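Local coordinates for B-type flagellar hook-associated protein 2 (Pseudomonas aeruginosa, PDB 5FHY) that caps the growing tip of the bacterial flagellar filament, helping flagellin subunits polymerise there and preventing their escape from the central channel, at residues Ile109-Leu117 and Lys157-Gly165; Gln37-Lys48 and Val167-Asp178. All coordinates share one frame; numbering follows the deposited sequence.

Contact 1 of 2, residues Ile109-Leu117 and Lys157-Gly165; sequences ITDNSGSRL and KLSDGAAAG. With NA (sodium ion), chain E.
The R116 guanidinium meets the loop 157-165 with its edge: the carbonyl oxygens of G161 and A163 lie near its plane, while L158 CD1, 3.9 Å from R116 NH1, and A162 O approach it obliquely. The shortest and straightest hydrogen bond across the contact runs from R116 NH2 to G161 O at 2.8 Å, 169° at the hydrogen. The donor nevertheless sits above the G161 carbonyl plane, 37° out of it, so the match is better on the arginine side than on the carbonyl side. NH1 adds two weaker bonds, one to the same G161 oxygen and one to A163 O at 3.2 Å. A bend at chi3 (74°) gives the long R116 side chain the curve with which it meets the loop. From the arginine's own hairpin, D111 OD2 holds NH2 in a salt bridge of 2.7 Å; with the bonds to the loop, this probably limits the rotation of the group. The D111 carboxylate also takes weak bonds from the backbone N of S113 and G114, tying the turn to the arginine.

Beside this polar centre, S113 CB packs against A162 CB at 3.9 Å, where the two backbones come nearest. D160 OD1 lies 4.4 Å from D111 OD2, a like-charge approach probably eased by R116 and by the K181 backbone N of the second subunit, which bonds to D160. A163 O has a second role, since the sodium ion is bound by A163 O and S159 O, each at 2.6 Å; cation and guanidinium thus share one carbonyl, the guanidinium only weakly, and both would probably polarise it. The arrangement joins a beta-hairpin, turning at N112 and S113 in the flagellin hook IN motif, to a sodium-binding loop whose carbonyls bond to the hairpin's arginine.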
loop_
_atom_site.group_PDB
_atom_site.type_symbol
_atom_site.label_atom_id
_atom_site.label_comp_id
_atom_site.label_asym_id
_atom_site.label_seq_id
_atom_site.Cartn_x
_atom_site.Cartn_y
_atom_site.Cartn_z
ATOM N N ILE B 109 36.804 -1.848 46.255
ATOM C CA ILE B 109 35.452 -1.487 46.652
ATOM C C ILE B 109 35.529 -0.569 47.859
ATOM O O ILE B 109 36.181 -0.885 48.852
ATOM C CB ILE B 109 34.577 -2.721 46.979
ATOM C CG1 ILE B 109 34.132 -3.414 45.692
ATOM C CG2 ILE B 109 33.338 -2.316 47.769
ATOM C CD1 ILE B 109 33.168 -4.566 45.924
ATOM N N THR B 110 34.861 0.576 47.757
ATOM C CA THR B 110 34.916 1.589 48.799
ATOM C C THR B 110 33.606 1.616 49.573
ATOM O O THR B 110 32.567 2.006 49.050
ATOM C CB THR B 110 35.199 2.989 48.213
ATOM O OG1 THR B 110 36.326 2.920 47.331
ATOM C CG2 THR B 110 35.487 3.992 49.320
ATOM N N ASP B 111 33.667 1.196 50.831
ATOM C CA ASP B 111 32.487 1.167 51.682
ATOM C C ASP B 111 32.688 2.084 52.885
ATOM O O ASP B 111 33.545 2.967 52.860
ATOM C CB ASP B 111 32.174 -0.268 52.130
ATOM C CG ASP B 111 33.292 -0.893 52.951
ATOM O OD1 ASP B 111 34.468 -0.526 52.754
ATOM O OD2 ASP B 111 32.989 -1.762 53.798
ATOM N N ASN B 112 31.900 1.888 53.934
ATOM C CA ASN B 112 31.995 2.755 55.105
ATOM C C ASN B 112 33.194 2.403 55.973
ATOM O O ASN B 112 33.515 3.115 56.924
ATOM C CB ASN B 112 30.714 2.688 55.937
ATOM C CG ASN B 112 29.532 3.311 55.229
ATOM O OD1 ASN B 112 29.694 4.153 54.346
ATOM N ND2 ASN B 112 28.332 2.895 55.608
ATOM N N SER B 113 33.856 1.300 55.635
ATOM C CA SER B 113 35.019 0.845 56.387
ATOM C C SER B 113 36.309 1.323 55.732
ATOM O O SER B 113 37.367 1.352 56.361
ATOM C CB SER B 113 35.032 -0.683 56.491
ATOM O OG SER B 113 33.858 -1.172 57.113
ATOM N N GLY B 114 36.212 1.683 54.458
ATOM C CA GLY B 114 37.368 2.107 53.693
ATOM C C GLY B 114 37.343 1.517 52.297
ATOM O O GLY B 114 36.279 1.322 51.709
ATOM N N SER B 115 38.528 1.246 51.762
ATOM C CA SER B 115 38.658 0.579 50.475
ATOM C C SER B 115 39.325 -0.777 50.691
ATOM O O SER B 115 40.128 -0.937 51.604
ATOM C CB SER B 115 39.462 1.428 49.488
ATOM O OG SER B 115 38.815 2.658 49.212
ATOM N N ARG B 116 38.985 -1.754 49.862
ATOM C CA ARG B 116 39.521 -3.101 50.022
ATOM C C ARG B 116 39.703 -3.770 48.671
ATOM O O ARG B 116 39.089 -3.372 47.681
ATOM C CB ARG B 116 38.595 -3.949 50.897
ATOM C CG ARG B 116 37.342 -4.452 50.185
ATOM C CD ARG B 116 36.458 -5.239 51.139
ATOM N NE ARG B 116 35.784 -4.341 52.070
ATOM C CZ ARG B 116 35.343 -4.695 53.271
ATOM N NH1 ARG B 116 35.504 -5.938 53.704
ATOM N NH2 ARG B 116 34.743 -3.797 54.040
ATOM N N LEU B 117 40.541 -4.797 48.630
ATOM C CA LEU B 117 40.749 -5.529 47.390
ATOM C C LEU B 117 39.693 -6.614 47.250
ATOM O O LEU B 117 39.408 -7.337 48.201
ATOM C CB LEU B 117 42.151 -6.137 47.344
ATOM C CG LEU B 117 43.310 -5.163 47.128
ATOM C CD1 LEU B 117 44.630 -5.785 47.562
ATOM C CD2 LEU B 117 43.369 -4.705 45.679
ATOM N N LYS B 157 31.536 -16.073 55.409
ATOM C CA LYS B 157 30.897 -15.386 54.298
ATOM C C LYS B 157 30.923 -13.898 54.613
ATOM O O LYS B 157 30.691 -13.498 55.749
ATOM C CB LYS B 157 29.463 -15.874 54.066
ATOM C CG LYS B 157 28.763 -15.145 52.919
ATOM C CD LYS B 157 27.473 -15.825 52.476
ATOM C CE LYS B 157 26.924 -15.183 51.200
ATOM N NZ LYS B 157 25.696 -15.856 50.685
ATOM N N LEU B 158 31.224 -13.086 53.606
ATOM C CA LEU B 158 31.397 -11.652 53.801
ATOM C C LEU B 158 30.141 -11.011 54.379
ATOM O O LEU B 158 29.030 -11.267 53.920
ATOM C CB LEU B 158 31.770 -10.966 52.481
ATOM C CG LEU B 158 32.040 -9.457 52.547
ATOM C CD1 LEU B 158 33.270 -9.161 53.399
ATOM C CD2 LEU B 158 32.159 -8.837 51.156
ATOM N N SER B 159 30.332 -10.192 55.405
ATOM C CA SER B 159 29.264 -9.362 55.937
ATOM C C SER B 159 29.816 -7.956 56.105
ATOM O O SER B 159 31.014 -7.735 55.914
ATOM C CB SER B 159 28.747 -9.905 57.270
ATOM O OG SER B 159 29.770 -9.894 58.252
ATOM N N ASP B 160 28.947 -7.007 56.439
ATOM C CA ASP B 160 29.362 -5.611 56.568
ATOM C C ASP B 160 30.414 -5.443 57.665
ATOM O O ASP B 160 30.376 -6.131 58.679
ATOM C CB ASP B 160 28.155 -4.708 56.840
ATOM C CG ASP B 160 28.521 -3.237 56.843
ATOM O OD1 ASP B 160 29.335 -2.831 55.987
ATOM O OD2 ASP B 160 27.992 -2.489 57.693
ATOM N N GLY B 161 31.354 -4.531 57.454
ATOM C CA GLY B 161 32.456 -4.348 58.381
ATOM C C GLY B 161 33.782 -4.444 57.656
ATOM O O GLY B 161 33.836 -4.856 56.496
ATOM N N ALA B 162 34.859 -4.081 58.342
ATOM C CA ALA B 162 36.179 -4.052 57.723
ATOM C C ALA B 162 36.753 -5.453 57.539
ATOM O O ALA B 162 37.680 -5.647 56.752
ATOM C CB ALA B 162 37.132 -3.196 58.547
ATOM N N ALA B 163 36.205 -6.422 58.268
ATOM C CA ALA B 163 36.714 -7.788 58.221
ATOM C C ALA B 163 36.568 -8.406 56.841
ATOM O O ALA B 163 35.675 -8.049 56.074
ATOM C CB ALA B 163 36.008 -8.652 59.246
ATOM N N ALA B 164 37.459 -9.343 56.540
ATOM C CA ALA B 164 37.443 -10.034 55.261
ATOM C C ALA B 164 36.408 -11.146 55.265
ATOM O O ALA B 164 35.889 -11.521 56.316
ATOM C CB ALA B 164 38.823 -10.586 54.936
ATOM N N GLY B 165 36.105 -11.662 54.080
ATOM C CA GLY B 165 35.124 -12.719 53.933
ATOM C C GLY B 165 34.886 -13.055 52.475
ATOM O O GLY B 165 35.153 -12.236 51.598
HETATM NA NA NA E . 33.304 -7.765 57.113
#

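Contact 2 of 2, residues Gln37-Lys48 and Val167-Asp178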
loop_
_atom_site.group_PDB
_atom_site.type_symbol
_atom_site.label_atom_id
_atom_site.label_comp_id
_atom_site.label_asym_id
_atom_site.label_seq_id
_atom_site.Cartn_x
_atom_site.Cartn_y
_atom_site.Cartn_z
ATOM N N GLN B 37 14.393 -37.361 32.181
ATOM C CA GLN B 37 13.854 -36.414 33.138
ATOM C C GLN B 37 15.004 -35.804 33.924
ATOM O O GLN B 37 15.778 -36.512 34.572
ATOM C CB GLN B 37 12.852 -37.093 34.068
ATOM C CG GLN B 37 11.614 -37.603 33.349
ATOM C CD GLN B 37 10.785 -36.483 32.755
ATOM O OE1 GLN B 37 10.866 -36.204 31.558
ATOM N NE2 GLN B 37 9.976 -35.839 33.588
ATOM N N ILE B 38 15.100 -34.482 33.880
ATOM C CA ILE B 38 16.263 -33.799 34.416
ATOM C C ILE B 38 15.884 -32.773 35.470
ATOM O O ILE B 38 14.967 -31.979 35.279
ATOM C CB ILE B 38 17.057 -33.101 33.291
ATOM C CG1 ILE B 38 17.474 -34.116 32.226
ATOM C CG2 ILE B 38 18.277 -32.384 33.851
ATOM C CD1 ILE B 38 18.535 -33.610 31.280
ATOM N N GLN B 39 16.593 -32.809 36.591
ATOM C CA GLN B 39 16.467 -31.782 37.609
ATOM C C GLN B 39 17.793 -31.045 37.704
ATOM O O GLN B 39 18.851 -31.634 37.501
ATOM C CB GLN B 39 16.097 -32.389 38.969
ATOM C CG GLN B 39 14.734 -33.068 39.031
ATOM C CD GLN B 39 14.392 -33.578 40.425
ATOM O OE1 GLN B 39 14.983 -33.158 41.420
ATOM N NE2 GLN B 39 13.433 -34.498 40.498
ATOM N N VAL B 40 17.737 -29.757 38.016
ATOM C CA VAL B 40 18.941 -28.999 38.319
ATOM C C VAL B 40 18.825 -28.506 39.755
ATOM O O VAL B 40 18.020 -27.626 40.046
ATOM C CB VAL B 40 19.139 -27.814 37.355
ATOM C CG1 VAL B 40 20.316 -26.954 37.809
ATOM C CG2 VAL B 40 19.349 -28.319 35.931
ATOM N N ASN B 41 19.613 -29.082 40.654
ATOM C CA ASN B 41 19.509 -28.737 42.067
ATOM C C ASN B 41 20.416 -27.569 42.452
ATOM O O ASN B 41 20.089 -26.796 43.351
ATOM C CB ASN B 41 19.831 -29.951 42.940
ATOM C CG ASN B 41 18.829 -31.081 42.773
ATOM O OD1 ASN B 41 17.688 -30.864 42.369
ATOM N ND2 ASN B 41 19.250 -32.293 43.104
ATOM N N SER B 42 21.551 -27.443 41.766
ATOM C CA SER B 42 22.464 -26.331 42.003
ATOM C C SER B 42 23.425 -26.127 40.839
ATOM O O SER B 42 23.599 -27.009 40.001
ATOM C CB SER B 42 23.258 -26.551 43.291
ATOM O OG SER B 42 24.020 -27.746 43.235
ATOM N N LEU B 43 24.044 -24.951 40.802
ATOM C CA LEU B 43 25.027 -24.616 39.777
ATOM C C LEU B 43 26.450 -24.698 40.319
ATOM O O LEU B 43 26.672 -24.559 41.523
ATOM C CB LEU B 43 24.762 -23.212 39.225
ATOM C CG LEU B 43 23.358 -22.943 38.681
ATOM C CD1 LEU B 43 23.184 -21.469 38.337
ATOM C CD2 LEU B 43 23.084 -23.818 37.471
ATOM N N ALA B 44 27.412 -24.930 39.431
ATOM C CA ALA B 44 28.817 -24.855 39.810
ATOM C C ALA B 44 29.187 -23.389 39.984
ATOM O O ALA B 44 28.808 -22.547 39.171
ATOM C CB ALA B 44 29.701 -25.519 38.771
ATOM N N THR B 45 29.923 -23.081 41.045
ATOM C CA THR B 45 30.285 -21.697 41.325
ATOM C C THR B 45 31.793 -21.492 41.359
ATOM O O THR B 45 32.560 -22.441 41.529
ATOM C CB THR B 45 29.691 -21.217 42.664
ATOM O OG1 THR B 45 30.204 -22.022 43.732
ATOM C CG2 THR B 45 28.176 -21.312 42.647
ATOM N N SER B 46 32.211 -20.242 41.185
ATOM C CA SER B 46 33.623 -19.895 41.253
ATOM C C SER B 46 33.880 -19.097 42.520
ATOM O O SER B 46 32.945 -18.751 43.237
ATOM C CB SER B 46 34.049 -19.103 40.014
ATOM O OG SER B 46 33.322 -17.890 39.899
ATOM N N SER B 47 35.142 -18.810 42.805
ATOM C CA SER B 47 35.479 -18.121 44.041
ATOM C C SER B 47 35.489 -16.610 43.855
ATOM O O SER B 47 35.911 -16.100 42.815
ATOM C CB SER B 47 36.838 -18.590 44.561
ATOM O OG SER B 47 37.162 -17.954 45.786
ATOM N N LYS B 48 35.026 -15.904 44.881
ATOM C CA LYS B 48 35.059 -14.447 44.909
ATOM C C LYS B 48 35.157 -14.007 46.362
ATOM O O LYS B 48 34.270 -14.290 47.173
ATOM C CB LYS B 48 33.822 -13.844 44.232
ATOM C CG LYS B 48 33.751 -12.318 44.301
ATOM C CD LYS B 48 32.647 -11.749 43.414
ATOM C CE LYS B 48 32.539 -10.235 43.562
ATOM N NZ LYS B 48 31.446 -9.645 42.735
ATOM N N VAL B 167 32.612 -13.861 49.089
ATOM C CA VAL B 167 31.336 -13.456 48.511
ATOM C C VAL B 167 30.629 -14.680 47.931
ATOM O O VAL B 167 29.437 -14.887 48.149
ATOM C CB VAL B 167 31.520 -12.383 47.417
ATOM C CG1 VAL B 167 30.188 -12.068 46.741
ATOM C CG2 VAL B 167 32.131 -11.122 48.010
ATOM N N THR B 168 31.377 -15.488 47.189
ATOM C CA THR B 168 30.873 -16.764 46.698
ATOM C C THR B 168 31.883 -17.865 46.982
ATOM O O THR B 168 33.092 -17.639 46.904
ATOM C CB THR B 168 30.592 -16.732 45.185
ATOM O OG1 THR B 168 31.828 -16.580 44.477
ATOM C CG2 THR B 168 29.669 -15.580 44.821
ATOM N N LYS B 169 31.389 -19.056 47.303
ATOM C CA LYS B 169 32.267 -20.206 47.477
ATOM C C LYS B 169 32.388 -20.950 46.166
ATOM O O LYS B 169 31.384 -21.186 45.499
ATOM C CB LYS B 169 31.732 -21.163 48.546
ATOM C CG LYS B 169 31.737 -20.621 49.958
ATOM C CD LYS B 169 33.104 -20.718 50.616
ATOM C CE LYS B 169 33.435 -22.149 51.011
ATOM N NZ LYS B 169 34.571 -22.204 51.970
ATOM N N ALA B 170 33.605 -21.333 45.798
ATOM C CA ALA B 170 33.777 -22.203 44.647
ATOM C C ALA B 170 33.220 -23.573 45.017
ATOM O O ALA B 170 33.500 -24.095 46.095
ATOM C CB ALA B 170 35.238 -22.293 44.237
ATOM N N ALA B 171 32.430 -24.155 44.127
ATOM C CA ALA B 171 31.764 -25.410 44.439
ATOM C C ALA B 171 31.269 -26.113 43.184
ATOM O O ALA B 171 31.083 -25.486 42.139
ATOM C CB ALA B 171 30.603 -25.164 45.392
ATOM N N ASN B 172 31.034 -27.415 43.296
ATOM C CA ASN B 172 30.437 -28.151 42.195
ATOM C C ASN B 172 28.934 -27.943 42.205
ATOM O O ASN B 172 28.347 -27.666 43.250
ATOM C CB ASN B 172 30.744 -29.648 42.282
ATOM C CG ASN B 172 32.174 -29.986 41.905
ATOM O OD1 ASN B 172 33.069 -29.151 41.978
ATOM N ND2 ASN B 172 32.391 -31.228 41.498
ATOM N N GLY B 173 28.312 -28.091 41.043
ATOM C CA GLY B 173 26.866 -28.062 40.960
ATOM C C GLY B 173 26.339 -29.480 41.046
ATOM O O GLY B 173 27.111 -30.427 41.215
ATOM N N GLU B 174 25.025 -29.636 40.939
ATOM C CA GLU B 174 24.425 -30.962 40.970
ATOM C C GLU B 174 23.216 -31.037 40.056
ATOM O O GLU B 174 22.366 -30.148 40.054
ATOM C CB GLU B 174 24.011 -31.346 42.391
ATOM C CG GLU B 174 23.619 -32.813 42.536
ATOM C CD GLU B 174 23.160 -33.173 43.938
ATOM O OE1 GLU B 174 22.332 -32.429 44.503
ATOM O OE2 GLU B 174 23.633 -34.193 44.480
ATOM N N ILE B 175 23.152 -32.111 39.280
ATOM C CA ILE B 175 21.975 -32.416 38.487
ATOM C C ILE B 175 21.557 -33.849 38.765
ATOM O O ILE B 175 22.304 -34.620 39.365
ATOM C CB ILE B 175 22.228 -32.236 36.972
ATOM C CG1 ILE B 175 23.232 -33.272 36.466
ATOM C CG2 ILE B 175 22.740 -30.839 36.661
ATOM C CD1 ILE B 175 23.591 -33.099 35.009
ATOM N N THR B 176 20.347 -34.197 38.350
ATOM C CA THR B 176 19.899 -35.578 38.400
ATOM C C THR B 176 19.337 -35.944 37.035
ATOM O O THR B 176 18.626 -35.158 36.419
ATOM C CB THR B 176 18.829 -35.821 39.494
ATOM O OG1 THR B 176 17.579 -35.252 39.088
ATOM C CG2 THR B 176 19.248 -35.220 40.828
ATOM N N VAL B 177 19.672 -37.135 36.558
ATOM C CA VAL B 177 19.143 -37.620 35.293
ATOM C C VAL B 177 18.424 -38.933 35.549
ATOM O O VAL B 177 19.054 -39.951 35.834
ATOM C CB VAL B 177 20.248 -37.825 34.239
ATOM C CG1 VAL B 177 19.652 -38.390 32.955
ATOM C CG2 VAL B 177 20.975 -36.510 33.968
ATOM N N ASP B 178 17.099 -38.894 35.445
ATOM C CA ASP B 178 16.249 -40.040 35.740
ATOM C C ASP B 178 16.479 -40.581 37.148
ATOM O O ASP B 178 16.353 -41.777 37.389
ATOM C CB ASP B 178 16.475 -41.145 34.707
ATOM C CG ASP B 178 15.840 -40.821 33.376
ATOM O OD1 ASP B 178 14.800 -40.131 33.376
ATOM O OD2 ASP B 178 16.375 -41.251 32.331
HETATM O O HOH W 1 16.509 -37.286 37.653
#
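Q37 opens the pairing with D178: its N donates to D178 OD1 at 3.0 Å, met from above the carboxylate plane, and its O accepts D178 N. A water donates to that same Q37 O and lies 2.7 Å from T176 OG1. I38 and V177 form a non-hydrogen-bonded pair, followed by Q39 and T176, joined by two backbone bonds. T176 OG1, placed between its backbone N and carbonyl carbon (chi1 73°), rests on Q39 CB at 3.2 Å. V40 then faces I175, their CG2 atoms 4.3 Å apart.

At N41 and S42 the register slips: N41 N donates to E174 O and S42 N more weakly to the same oxygen, a classic beta bulge, and N41 ND2 reaches E174 OE1 by a weak but straight bond (169°). G173, without a side chain, lets the backbone of L43 and A44 pass close by. T45 and A171 form an isolated hydrogen-bonded bridge. S46 O accepts T168 OG1 at 2.7 Å, so a side chain supplies the link there. S47 CB lies against A170 CB. A second classic bulge ends the run, with K48 O gripped by V167 N at 2.6 Å and T168 N at 3.1 Å, while the extended K48 side chain sets CG against V167 CB.

Strands 34-42 and 173-177 are the central pair of a four-stranded antiparallel sheet, with 180-184 beyond 173-177 and 210-215 beyond 34-42. V40 and I175 pack on strand 196-200, and K48 lies on strand 114-121 of the other sheet.

Overall arrangement
In this fragment of the cap protein, contact 1 is nested inside the loop closed by contact 2, a topology consistent with one head domain inserted into another: chain segments 37-48 and 167-178 run side by side out to the inserted part and back. The centres of the contacts are about 27 Å apart, yet they touch where the loop 157-165 leads toward V167, with L158 CD2 3.9 Å from V167 CG2. The sodium ion held by S159 O and A163 O in contact 1 lies 9.8 Å from V167 CG2. Both contacts meet the second subunit, and V177 of contact 2 packs on I109 of a third subunit, putting equivalents of the two contacts together across subunit boundaries.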